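Local coordinates for protein serine acetyltransferase (Entamoeba histolytica, PDB 3P1B) that probably catalyses acetyl transfer to the hydroxyl of L-serine, a step toward cysteine, as a trimeric member of the hexapeptide-repeat acyltransferase family, at residues 13-18 with 57-62; 22-27 with 45-50; 102-107 with 133-138; 233-238 with 251-256. All blocks are in the same frame, centred on the assembly; numbering follows the deposited sequence.

Contact 1. Residues 13-18 with 57-62; sequences LYEMYL and ITESHI. With SO4 (sulfate ion), chain E.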
# COMPACT_ATOMS: atom_id res chain seq x y z
N LEU A 13 -10.54 -31.36 -2.52
CA LEU A 13 -10.40 -30.21 -1.65
C LEU A 13 -11.55 -30.11 -0.64
O LEU A 13 -11.30 -29.73 0.49
CB LEU A 13 -10.23 -28.92 -2.42
CG LEU A 13 -8.99 -28.63 -3.24
CD1 LEU A 13 -9.28 -27.43 -4.19
CD2 LEU A 13 -7.76 -28.51 -2.35
N TYR A 14 -12.76 -30.49 -1.07
CA TYR A 14 -13.90 -30.60 -0.16
C TYR A 14 -13.65 -31.63 0.96
O TYR A 14 -14.00 -31.38 2.13
CB TYR A 14 -15.18 -30.92 -0.94
CG TYR A 14 -16.37 -31.08 -0.02
CD1 TYR A 14 -16.77 -30.02 0.81
CD2 TYR A 14 -17.06 -32.29 0.08
CE1 TYR A 14 -17.85 -30.15 1.69
CE2 TYR A 14 -18.15 -32.45 0.95
CZ TYR A 14 -18.54 -31.37 1.75
OH TYR A 14 -19.60 -31.50 2.62
N GLU A 15 -13.03 -32.77 0.63
CA GLU A 15 -12.72 -33.78 1.65
C GLU A 15 -11.60 -33.36 2.61
O GLU A 15 -11.69 -33.64 3.82
CB GLU A 15 -12.44 -35.17 1.06
CG GLU A 15 -13.58 -35.76 0.19
CD GLU A 15 -14.94 -35.97 0.89
OE1 GLU A 15 -14.99 -36.31 2.10
OE2 GLU A 15 -15.96 -35.77 0.20
N MET A 16 -10.55 -32.74 2.08
CA MET A 16 -9.44 -32.25 2.92
C MET A 16 -9.94 -31.26 3.99
O MET A 16 -9.52 -31.35 5.18
CB MET A 16 -8.35 -31.59 2.05
CG MET A 16 -7.69 -32.55 1.08
SD MET A 16 -6.72 -31.73 -0.20
CE MET A 16 -5.29 -31.29 0.72
N TYR A 17 -10.79 -30.34 3.53
CA TYR A 17 -11.51 -29.39 4.39
C TYR A 17 -12.18 -30.17 5.55
O TYR A 17 -11.82 -30.00 6.73
CB TYR A 17 -12.50 -28.54 3.56
CG TYR A 17 -13.65 -27.98 4.39
CD1 TYR A 17 -13.43 -27.07 5.42
CD2 TYR A 17 -14.96 -28.42 4.18
CE1 TYR A 17 -14.48 -26.59 6.22
CE2 TYR A 17 -16.02 -27.95 4.97
CZ TYR A 17 -15.78 -27.03 5.98
OH TYR A 17 -16.85 -26.62 6.72
N LEU A 18 -13.08 -31.08 5.19
CA LEU A 18 -13.75 -31.97 6.16
C LEU A 18 -12.86 -32.49 7.26
O LEU A 18 -13.24 -32.39 8.44
CB LEU A 18 -14.49 -33.12 5.46
CG LEU A 18 -15.80 -32.66 4.83
CD1 LEU A 18 -16.50 -33.80 4.09
CD2 LEU A 18 -16.80 -31.94 5.79
N ILE A 57 -21.83 -24.28 2.44
CA ILE A 57 -20.59 -25.05 2.26
C ILE A 57 -20.93 -26.48 1.89
O ILE A 57 -21.34 -27.29 2.73
CB ILE A 57 -19.66 -24.96 3.48
CG1 ILE A 57 -19.29 -23.49 3.70
CG2 ILE A 57 -18.40 -25.80 3.27
CD1 ILE A 57 -18.68 -23.17 5.02
N THR A 58 -20.75 -26.77 0.62
CA THR A 58 -21.29 -27.97 -0.00
C THR A 58 -20.26 -28.33 -1.08
O THR A 58 -19.68 -27.42 -1.71
CB THR A 58 -22.70 -27.64 -0.55
OG1 THR A 58 -23.57 -28.77 -0.38
CG2 THR A 58 -22.72 -27.18 -2.00
N GLU A 59 -19.99 -29.63 -1.27
CA GLU A 59 -18.99 -30.03 -2.27
C GLU A 59 -19.23 -29.34 -3.60
O GLU A 59 -18.29 -28.83 -4.22
CB GLU A 59 -18.96 -31.54 -2.49
CG GLU A 59 -18.08 -31.92 -3.68
CD GLU A 59 -17.81 -33.40 -3.82
OE1 GLU A 59 -17.28 -34.03 -2.88
OE2 GLU A 59 -18.09 -33.92 -4.91
N SER A 60 -20.50 -29.34 -4.02
CA SER A 60 -21.04 -28.65 -5.19
C SER A 60 -20.77 -27.13 -5.27
O SER A 60 -20.57 -26.60 -6.38
CB SER A 60 -22.55 -28.91 -5.28
OG SER A 60 -23.21 -28.16 -6.31
N HIS A 61 -20.74 -26.44 -4.14
CA HIS A 61 -20.62 -24.99 -4.21
C HIS A 61 -19.15 -24.66 -4.38
O HIS A 61 -18.78 -23.67 -5.03
CB HIS A 61 -21.27 -24.25 -3.02
CG HIS A 61 -21.07 -22.76 -3.05
ND1 HIS A 61 -21.61 -21.96 -4.05
CD2 HIS A 61 -20.40 -21.92 -2.22
CE1 HIS A 61 -21.28 -20.69 -3.83
NE2 HIS A 61 -20.54 -20.64 -2.73
N ILE A 62 -18.31 -25.51 -3.79
CA ILE A 62 -16.86 -25.46 -3.93
C ILE A 62 -16.33 -25.72 -5.35
O ILE A 62 -15.36 -25.05 -5.79
CB ILE A 62 -16.21 -26.37 -2.92
CG1 ILE A 62 -16.40 -25.77 -1.53
CG2 ILE A 62 -14.72 -26.58 -3.25
CD1 ILE A 62 -15.92 -26.65 -0.42
S SO4 E . -20.91 -17.74 0.10
O1 SO4 E . -20.07 -18.23 -0.96
O2 SO4 E . -20.49 -18.05 1.44
O3 SO4 E . -22.14 -18.40 -0.03
O4 SO4 E . -21.22 -16.36 0.03
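Y14 lays one face of its ring over the first turn of the helix that begins at E59. Its CB lies beside E59 CB and CG. CG of Y14 stands anti to its backbone N (chi1 178°), which sends the ring across the gap. CD2 of Y14 is pressed on E59 CB at 3.3 Å. This is a CH-pi contact, with CB of E59 3.7 Å from the centroid of the Y14 ring. On the other flank, CD1 of Y14 meets CD1 of I62 at 3.7 Å. E59 N lies over the centre of the Y14 ring, with CE1 also near the carbonyl carbon of T58. The ring therefore covers backbone as well as side chain. The side chain of E59 is extended and crosses Y14 at about a right angle. OE1 of E59 ends 3.8 Å from OE2 of E15. Two carboxylates so close would probably repel if both are charged, but E59 OE1 also has a hydrogen bond with H11 ND1, and another sulfate lies about 3 Å from the E15 side chain.

One turn on, CE2 of Y17 touches CG2 of I57 at 3.6 Å, and its OH bonds to D49. H61 takes no part in this packing. Its NE2 donates at the ring edge, near the plane, to O1 of a sulfate at 3.0 Å. K53 N binds the same ion, probably from the crystallisation liquor. Aromatic side chains of helix 2-19 packed on the start of helix 59-80 are part of the all-helical N-terminal region, as in other serine acetyltransferases.

Contact 2. Residues 22-27 with 45-50; sequences DAFHSK and IFFPDF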
# COMPACT_ATOMS: atom_id res chain seq x y z
N ASP A 22 -9.59 -29.02 13.94
CA ASP A 22 -10.62 -28.00 14.28
C ASP A 22 -10.13 -26.54 14.35
O ASP A 22 -10.94 -25.62 14.26
CB ASP A 22 -11.59 -28.38 15.45
CG ASP A 22 -10.96 -29.30 16.54
OD1 ASP A 22 -9.86 -29.89 16.33
OD2 ASP A 22 -11.62 -29.46 17.61
N ALA A 23 -8.81 -26.34 14.46
CA ALA A 23 -8.25 -24.99 14.32
C ALA A 23 -8.55 -24.30 12.98
O ALA A 23 -8.54 -23.06 12.92
CB ALA A 23 -6.78 -24.98 14.55
N PHE A 24 -8.84 -25.10 11.94
CA PHE A 24 -9.10 -24.66 10.56
C PHE A 24 -10.62 -24.65 10.28
O PHE A 24 -11.09 -24.46 9.14
CB PHE A 24 -8.35 -25.58 9.55
CG PHE A 24 -6.85 -25.66 9.79
CD1 PHE A 24 -6.02 -24.65 9.31
CD2 PHE A 24 -6.28 -26.72 10.50
CE1 PHE A 24 -4.64 -24.67 9.51
CE2 PHE A 24 -4.88 -26.75 10.76
CZ PHE A 24 -4.06 -25.71 10.24
N HIS A 25 -11.40 -24.84 11.35
CA HIS A 25 -12.84 -24.89 11.28
C HIS A 25 -13.44 -23.82 12.19
O HIS A 25 -12.81 -23.40 13.17
CB HIS A 25 -13.38 -26.26 11.73
CG HIS A 25 -13.02 -27.39 10.80
ND1 HIS A 25 -13.35 -27.38 9.46
CD2 HIS A 25 -12.41 -28.57 11.03
CE1 HIS A 25 -12.95 -28.50 8.90
NE2 HIS A 25 -12.36 -29.24 9.83
N SER A 26 -14.66 -23.41 11.83
CA SER A 26 -15.47 -22.51 12.66
C SER A 26 -16.93 -22.53 12.22
O SER A 26 -17.23 -22.61 11.02
CB SER A 26 -14.95 -21.08 12.61
OG SER A 26 -15.89 -20.22 13.19
N LYS A 27 -17.84 -22.41 13.19
CA LYS A 27 -19.28 -22.35 12.92
C LYS A 27 -19.80 -20.92 12.70
O LYS A 27 -20.97 -20.71 12.34
CB LYS A 27 -20.08 -23.01 14.07
CG LYS A 27 -19.75 -24.51 14.34
CD LYS A 27 -20.05 -24.88 15.82
CE LYS A 27 -20.12 -26.41 16.08
NZ LYS A 27 -19.91 -26.77 17.56
N ILE A 45 -12.47 -21.46 -1.38
CA ILE A 45 -12.11 -22.83 -1.70
C ILE A 45 -11.21 -23.49 -0.67
O ILE A 45 -11.50 -24.61 -0.21
CB ILE A 45 -11.49 -22.85 -3.15
CG1 ILE A 45 -12.63 -22.72 -4.17
CG2 ILE A 45 -10.60 -24.08 -3.43
CD1 ILE A 45 -12.21 -21.99 -5.41
N PHE A 46 -10.14 -22.81 -0.26
CA PHE A 46 -9.20 -23.40 0.65
C PHE A 46 -9.64 -23.38 2.11
O PHE A 46 -9.22 -24.24 2.89
CB PHE A 46 -7.86 -22.71 0.60
CG PHE A 46 -7.06 -22.99 -0.61
CD1 PHE A 46 -7.02 -24.28 -1.17
CD2 PHE A 46 -6.29 -21.99 -1.16
CE1 PHE A 46 -6.19 -24.54 -2.30
CE2 PHE A 46 -5.49 -22.21 -2.33
CZ PHE A 46 -5.40 -23.47 -2.87
N PHE A 47 -10.40 -22.37 2.50
CA PHE A 47 -10.68 -22.19 3.95
C PHE A 47 -12.12 -21.76 4.14
O PHE A 47 -12.38 -20.72 4.74
CB PHE A 47 -9.69 -21.20 4.62
CG PHE A 47 -8.28 -21.69 4.63
CD1 PHE A 47 -7.91 -22.72 5.48
CD2 PHE A 47 -7.34 -21.13 3.75
CE1 PHE A 47 -6.65 -23.20 5.48
CE2 PHE A 47 -6.04 -21.62 3.74
CZ PHE A 47 -5.69 -22.65 4.64
N PRO A 48 -13.05 -22.59 3.64
CA PRO A 48 -14.45 -22.28 3.48
C PRO A 48 -15.17 -21.82 4.78
O PRO A 48 -16.05 -20.98 4.68
CB PRO A 48 -15.02 -23.60 2.91
CG PRO A 48 -13.76 -24.41 2.49
CD PRO A 48 -12.86 -24.04 3.54
N ASP A 49 -14.77 -22.27 5.97
CA ASP A 49 -15.53 -21.79 7.15
C ASP A 49 -15.46 -20.29 7.37
O ASP A 49 -16.33 -19.70 8.02
CB ASP A 49 -15.12 -22.55 8.40
CG ASP A 49 -15.74 -23.95 8.43
OD1 ASP A 49 -16.72 -24.21 7.70
OD2 ASP A 49 -15.27 -24.77 9.20
N PHE A 50 -14.44 -19.67 6.79
CA PHE A 50 -14.07 -18.31 7.16
C PHE A 50 -14.60 -17.27 6.17
O PHE A 50 -14.54 -16.07 6.41
CB PHE A 50 -12.56 -18.24 7.43
CG PHE A 50 -12.13 -19.12 8.58
CD1 PHE A 50 -12.40 -18.77 9.89
CD2 PHE A 50 -11.49 -20.32 8.34
CE1 PHE A 50 -12.04 -19.60 10.96
CE2 PHE A 50 -11.15 -21.16 9.37
CZ PHE A 50 -11.38 -20.78 10.70
O HOH W 1 -12.43 -23.80 6.78
O HOH W 2 -18.69 -22.94 8.93
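H25 and D49 form a His-carboxylate hydrogen bond that pins a loop to the short 3-10 turn after helix 37-46. The two flat groups are inclined, with ring and carboxylate planes 55° apart. ND1 of H25 donates to OD2 of D49 at 3.3 Å, with the oxygen close to the ring plane. The backbone N of S26 reaches the same OD2 of D49 at 3.0 Å, from the opposite face of the carboxylate. Two donors thus grip one oxygen and limit the rotation of the group. OD1 of D49, a partner of Y17, takes a weak bond from a water that also donates to S26 O.

The aromatic rings pack differently. F24 and F47 lie side by side and point the same way, and CD1 of F24 lies 4.1 Å from CE1 of F47. The rim of the F50 ring runs obliquely against the loop. Its CE1 meets CB of S26 at 3.7 Å, and its CE2 comes to 3.3 Å from the carbonyl O of F24. K105 of helix 83-114 makes a cation-pi contact with F24.

Another water donates to F24 O at 2.8 Å and accepts from the backbone N of D49 at 2.9 Å.

Contact 3. Residues 102-107 with 133-138; sequences RTLKTD and AVIVYR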
# COMPACT_ATOMS: atom_id res chain seq x y z
N ARG A 102 -2.10 -27.99 1.49
CA ARG A 102 -1.26 -28.47 2.60
C ARG A 102 -0.19 -27.49 2.99
O ARG A 102 0.02 -27.23 4.19
CB ARG A 102 -0.65 -29.86 2.27
CG ARG A 102 -1.81 -30.86 2.03
CD ARG A 102 -1.39 -32.30 1.93
NE ARG A 102 -0.89 -32.57 0.59
CZ ARG A 102 -1.59 -33.15 -0.39
NH1 ARG A 102 -2.84 -33.57 -0.23
NH2 ARG A 102 -0.99 -33.33 -1.55
N THR A 103 0.47 -26.89 2.01
CA THR A 103 1.54 -25.97 2.35
C THR A 103 0.95 -24.74 3.09
O THR A 103 1.54 -24.24 4.06
CB THR A 103 2.27 -25.54 1.07
OG1 THR A 103 2.62 -26.74 0.34
CG2 THR A 103 3.50 -24.75 1.39
N LEU A 104 -0.20 -24.28 2.63
CA LEU A 104 -0.82 -23.09 3.23
C LEU A 104 -1.25 -23.32 4.68
O LEU A 104 -1.36 -22.35 5.46
CB LEU A 104 -2.06 -22.64 2.47
CG LEU A 104 -1.77 -21.98 1.09
CD1 LEU A 104 -3.02 -21.87 0.32
CD2 LEU A 104 -1.20 -20.63 1.24
N LYS A 105 -1.57 -24.58 5.03
CA LYS A 105 -1.86 -24.90 6.42
C LYS A 105 -0.59 -24.71 7.18
O LYS A 105 -0.60 -24.13 8.29
CB LYS A 105 -2.42 -26.33 6.56
CG LYS A 105 -3.83 -26.38 6.11
CD LYS A 105 -4.26 -27.84 6.13
CE LYS A 105 -4.00 -28.48 7.48
NZ LYS A 105 -4.64 -29.87 7.56
N THR A 106 0.52 -25.15 6.60
CA THR A 106 1.75 -25.02 7.33
C THR A 106 2.16 -23.53 7.51
O THR A 106 2.93 -23.17 8.46
CB THR A 106 2.94 -25.75 6.69
OG1 THR A 106 3.35 -25.10 5.48
CG2 THR A 106 2.70 -27.30 6.47
N ASP A 107 1.79 -22.69 6.55
CA ASP A 107 2.15 -21.25 6.60
C ASP A 107 1.30 -20.59 7.70
O ASP A 107 1.73 -19.68 8.41
CB ASP A 107 1.77 -20.60 5.26
CG ASP A 107 2.57 -21.14 4.08
OD1 ASP A 107 3.78 -21.52 4.13
OD2 ASP A 107 2.01 -21.13 2.98
N ALA A 133 -1.14 -12.65 0.59
CA ALA A 133 -0.05 -12.66 -0.42
C ALA A 133 0.36 -14.07 -0.83
O ALA A 133 0.59 -14.32 -2.02
CB ALA A 133 1.17 -11.83 -0.00
N VAL A 134 0.48 -14.96 0.14
CA VAL A 134 1.09 -16.30 -0.06
C VAL A 134 0.05 -17.16 -0.70
O VAL A 134 0.30 -17.95 -1.65
CB VAL A 134 1.54 -16.90 1.30
CG1 VAL A 134 1.97 -18.32 1.15
CG2 VAL A 134 2.81 -16.17 1.79
N ILE A 135 -1.17 -16.93 -0.31
CA ILE A 135 -2.17 -17.70 -0.99
C ILE A 135 -1.99 -17.51 -2.54
O ILE A 135 -1.95 -18.48 -3.31
CB ILE A 135 -3.56 -17.28 -0.57
CG1 ILE A 135 -4.02 -17.85 0.79
CG2 ILE A 135 -4.53 -17.83 -1.54
CD1 ILE A 135 -5.32 -17.16 1.29
N VAL A 136 -1.89 -16.25 -2.98
CA VAL A 136 -2.03 -15.94 -4.40
C VAL A 136 -0.73 -16.31 -5.04
O VAL A 136 -0.74 -16.88 -6.10
CB VAL A 136 -2.51 -14.47 -4.70
CG1 VAL A 136 -2.57 -14.17 -6.27
CG2 VAL A 136 -3.84 -14.12 -4.03
N TYR A 137 0.39 -16.02 -4.38
CA TYR A 137 1.71 -16.41 -4.77
C TYR A 137 1.86 -17.91 -5.10
O TYR A 137 2.52 -18.23 -6.10
CB TYR A 137 2.71 -16.09 -3.68
CG TYR A 137 3.95 -16.94 -3.86
CD1 TYR A 137 4.82 -16.70 -4.96
CD2 TYR A 137 4.18 -18.05 -3.03
CE1 TYR A 137 5.95 -17.56 -5.18
CE2 TYR A 137 5.29 -18.95 -3.27
CZ TYR A 137 6.14 -18.66 -4.32
OH TYR A 137 7.21 -19.51 -4.52
N ARG A 138 1.36 -18.79 -4.22
CA ARG A 138 1.53 -20.21 -4.47
C ARG A 138 0.85 -20.64 -5.78
O ARG A 138 1.45 -21.48 -6.53
CB ARG A 138 1.15 -21.02 -3.20
CG ARG A 138 2.04 -20.73 -2.05
CD ARG A 138 2.01 -21.91 -1.06
NE ARG A 138 2.77 -21.56 0.11
CZ ARG A 138 4.08 -21.60 0.18
NH1 ARG A 138 4.82 -21.97 -0.88
NH2 ARG A 138 4.63 -21.25 1.33
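V134 is the first residue of 133-138 to touch helix 83-114. Its CG1 stands 3.4 Å from OD2 of D107 and 3.9 Å from CD2 of L104. V134 and L104 lie alongside each other, pointing opposite ways. I135 follows and is crossed by L104 at about a right angle. CD2 of L104 rests 3.8 Å from CA of I135 and also meets its CG1. CD2 of L104 thus touches both V134 and I135.

V136 and Y137 turn to other neighbours. R138 then brings the chain back to the contact. Its side chain runs extended from CG to NE and meets D107 from the opposite direction. The guanidinium and carboxylate planes are nearly coplanar, 18° apart, and the salt bridge is side-on. NE of R138 donates to the syn lone pair of D107 OD2 at 3.0 Å. NH2 of R138 reaches D107 OD1 at 2.9 Å and also bonds to OD2. Three bonds hold the two groups edge to edge in nearly one plane and fix their rotation. CG2 of T103 lies over one face of the guanidinium, 3.4 Å from CZ of R138. This buried charge pair has further partners: R138 NH1 bonds to I173 O, R138 NH2 to K174 O, and D107 OD1 to F177 N.

The two short helical segments run nearly antiparallel, at 156°, with axes 10.7 Å apart. Helix 37-46 packs on L104 and I135, and helix 151-163 on V136. The polar end of R138 faces strand 172-173, where the helical region meets the beta-helix.

Contact 4. Residues 233-238 with 251-256; sequences IGTGAK and IGANCW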
# COMPACT_ATOMS: atom_id res chain seq x y z
N ILE A 233 14.68 -12.62 9.04
CA ILE A 233 15.21 -11.43 8.44
C ILE A 233 14.42 -10.21 8.99
O ILE A 233 13.25 -10.00 8.69
CB ILE A 233 15.18 -11.46 6.89
CG1 ILE A 233 15.64 -12.79 6.33
CG2 ILE A 233 16.06 -10.33 6.33
CD1 ILE A 233 15.21 -12.95 4.87
N GLY A 234 15.15 -9.42 9.77
CA GLY A 234 14.62 -8.33 10.58
C GLY A 234 14.21 -7.15 9.73
O GLY A 234 14.72 -6.97 8.59
N THR A 235 13.27 -6.39 10.29
CA THR A 235 12.69 -5.19 9.72
C THR A 235 13.77 -4.34 8.98
O THR A 235 14.81 -3.96 9.57
CB THR A 235 12.04 -4.38 10.89
OG1 THR A 235 13.08 -3.98 11.80
CG2 THR A 235 11.08 -5.28 11.67
N GLY A 236 13.58 -4.08 7.69
CA GLY A 236 14.50 -3.15 6.96
C GLY A 236 15.74 -3.71 6.26
O GLY A 236 16.42 -3.00 5.46
N ALA A 237 16.06 -4.97 6.56
CA ALA A 237 17.22 -5.65 5.96
C ALA A 237 17.12 -5.78 4.44
O ALA A 237 16.09 -6.18 3.92
CB ALA A 237 17.44 -7.03 6.62
N LYS A 238 18.21 -5.47 3.72
CA LYS A 238 18.22 -5.57 2.27
C LYS A 238 19.27 -6.59 1.93
O LYS A 238 20.45 -6.34 2.13
CB LYS A 238 18.58 -4.22 1.63
CG LYS A 238 17.77 -3.01 2.14
CD LYS A 238 16.30 -3.12 1.72
CE LYS A 238 15.52 -1.85 2.01
NZ LYS A 238 15.11 -1.79 3.40
N ILE A 251 19.01 -12.23 10.80
CA ILE A 251 19.59 -11.01 10.28
C ILE A 251 18.93 -9.84 10.99
O ILE A 251 17.72 -9.79 11.11
CB ILE A 251 19.35 -10.90 8.76
CG1 ILE A 251 19.98 -12.11 8.04
CG2 ILE A 251 19.92 -9.57 8.24
CD1 ILE A 251 19.38 -12.45 6.65
N GLY A 252 19.74 -8.90 11.46
CA GLY A 252 19.26 -7.71 12.17
C GLY A 252 18.44 -6.71 11.36
O GLY A 252 18.36 -6.77 10.11
N ALA A 253 17.83 -5.78 12.08
CA ALA A 253 17.08 -4.68 11.48
C ALA A 253 18.00 -3.75 10.63
O ALA A 253 19.15 -3.48 11.00
CB ALA A 253 16.29 -3.90 12.57
N ASN A 254 17.53 -3.30 9.47
CA ASN A 254 18.29 -2.39 8.62
C ASN A 254 19.67 -2.88 8.11
O ASN A 254 20.45 -2.11 7.55
CB ASN A 254 18.40 -1.02 9.29
CG ASN A 254 17.08 -0.27 9.31
OD1 ASN A 254 16.05 -0.74 8.77
ND2 ASN A 254 17.10 0.92 9.90
N CYS A 255 19.94 -4.17 8.27
CA CYS A 255 21.18 -4.75 7.73
C CYS A 255 21.21 -4.72 6.19
O CYS A 255 20.21 -4.92 5.54
CB CYS A 255 21.39 -6.17 8.26
SG CYS A 255 22.24 -6.25 9.90
N TRP A 256 22.38 -4.46 5.64
CA TRP A 256 22.61 -4.46 4.21
C TRP A 256 23.51 -5.68 3.91
O TRP A 256 24.68 -5.65 4.25
CB TRP A 256 23.26 -3.11 3.87
CG TRP A 256 23.99 -2.88 2.55
CD1 TRP A 256 25.01 -1.96 2.35
CD2 TRP A 256 23.79 -3.55 1.30
NE1 TRP A 256 25.46 -2.01 1.06
CE2 TRP A 256 24.65 -2.88 0.33
CE3 TRP A 256 22.87 -4.49 0.83
CZ2 TRP A 256 24.77 -3.36 -1.00
CZ3 TRP A 256 22.95 -4.89 -0.49
CH2 TRP A 256 23.86 -4.30 -1.40
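T235 holds OG1 between its backbone N and carbonyl carbon (chi1 64°), which sets it 3.3 Å from CB of A253. This buried hydroxyl has no hydrogen-bonding partner in the model. N254 has CG anti to its carbonyl carbon (chi1 -71°), and its OD1 comes to 3.4 Å from CA of G236. That approach is possible because G236 carries no side chain; its phi is positive, 90°.

Both segments make a type II turn, G234 to A237 and G252 to C255, one stacked on the other. Three backbone bonds join them. I251 O accepts from G234 N at 2.9 Å, T235 O from N254 N at 2.8 Å, and C255 O from K238 N at 2.8 Å. I233 and I251 lie side by side inside the coil, where CG1 of I233 lies 3.8 Å from CD1 of I251. Outside, the edge of the W256 ring meets the carbonyl O of K238 through CE3 at 3.3 Å.

These turns form the same corner in two successive coils of a left-handed parallel beta-helix, the fold of the hexapeptide-repeat family. N254 ND2 bonds to N254 O and G236 O of the second subunit. K238 NZ bonds to G236 O in its own chain. With backbone bonds joining the coils, the asparagine amide can serve the joint between subunits.

Overall arrangement
From the N terminus, helix 2-19 meets the start of helix 59-80 in contact 1, closing a long loop. Contact 2 closes a shorter loop within it, between the loop after helix 2-19 and the end of helix 37-46. The two touch through Y17 and D49. Contact 3 follows in series and joins helix 83-114 to helix 129-145. It touches contact 2, where F46 packs on L104, and contact 1, where M16 reaches R102. Contact 4 comes last, within the beta-helix, its centre about 24 Å from that of contact 3 and about 41 Å from that of contact 1. No loops cross. Contacts 1 to 3 tie the helical part together; contact 4 joins neighbouring coils.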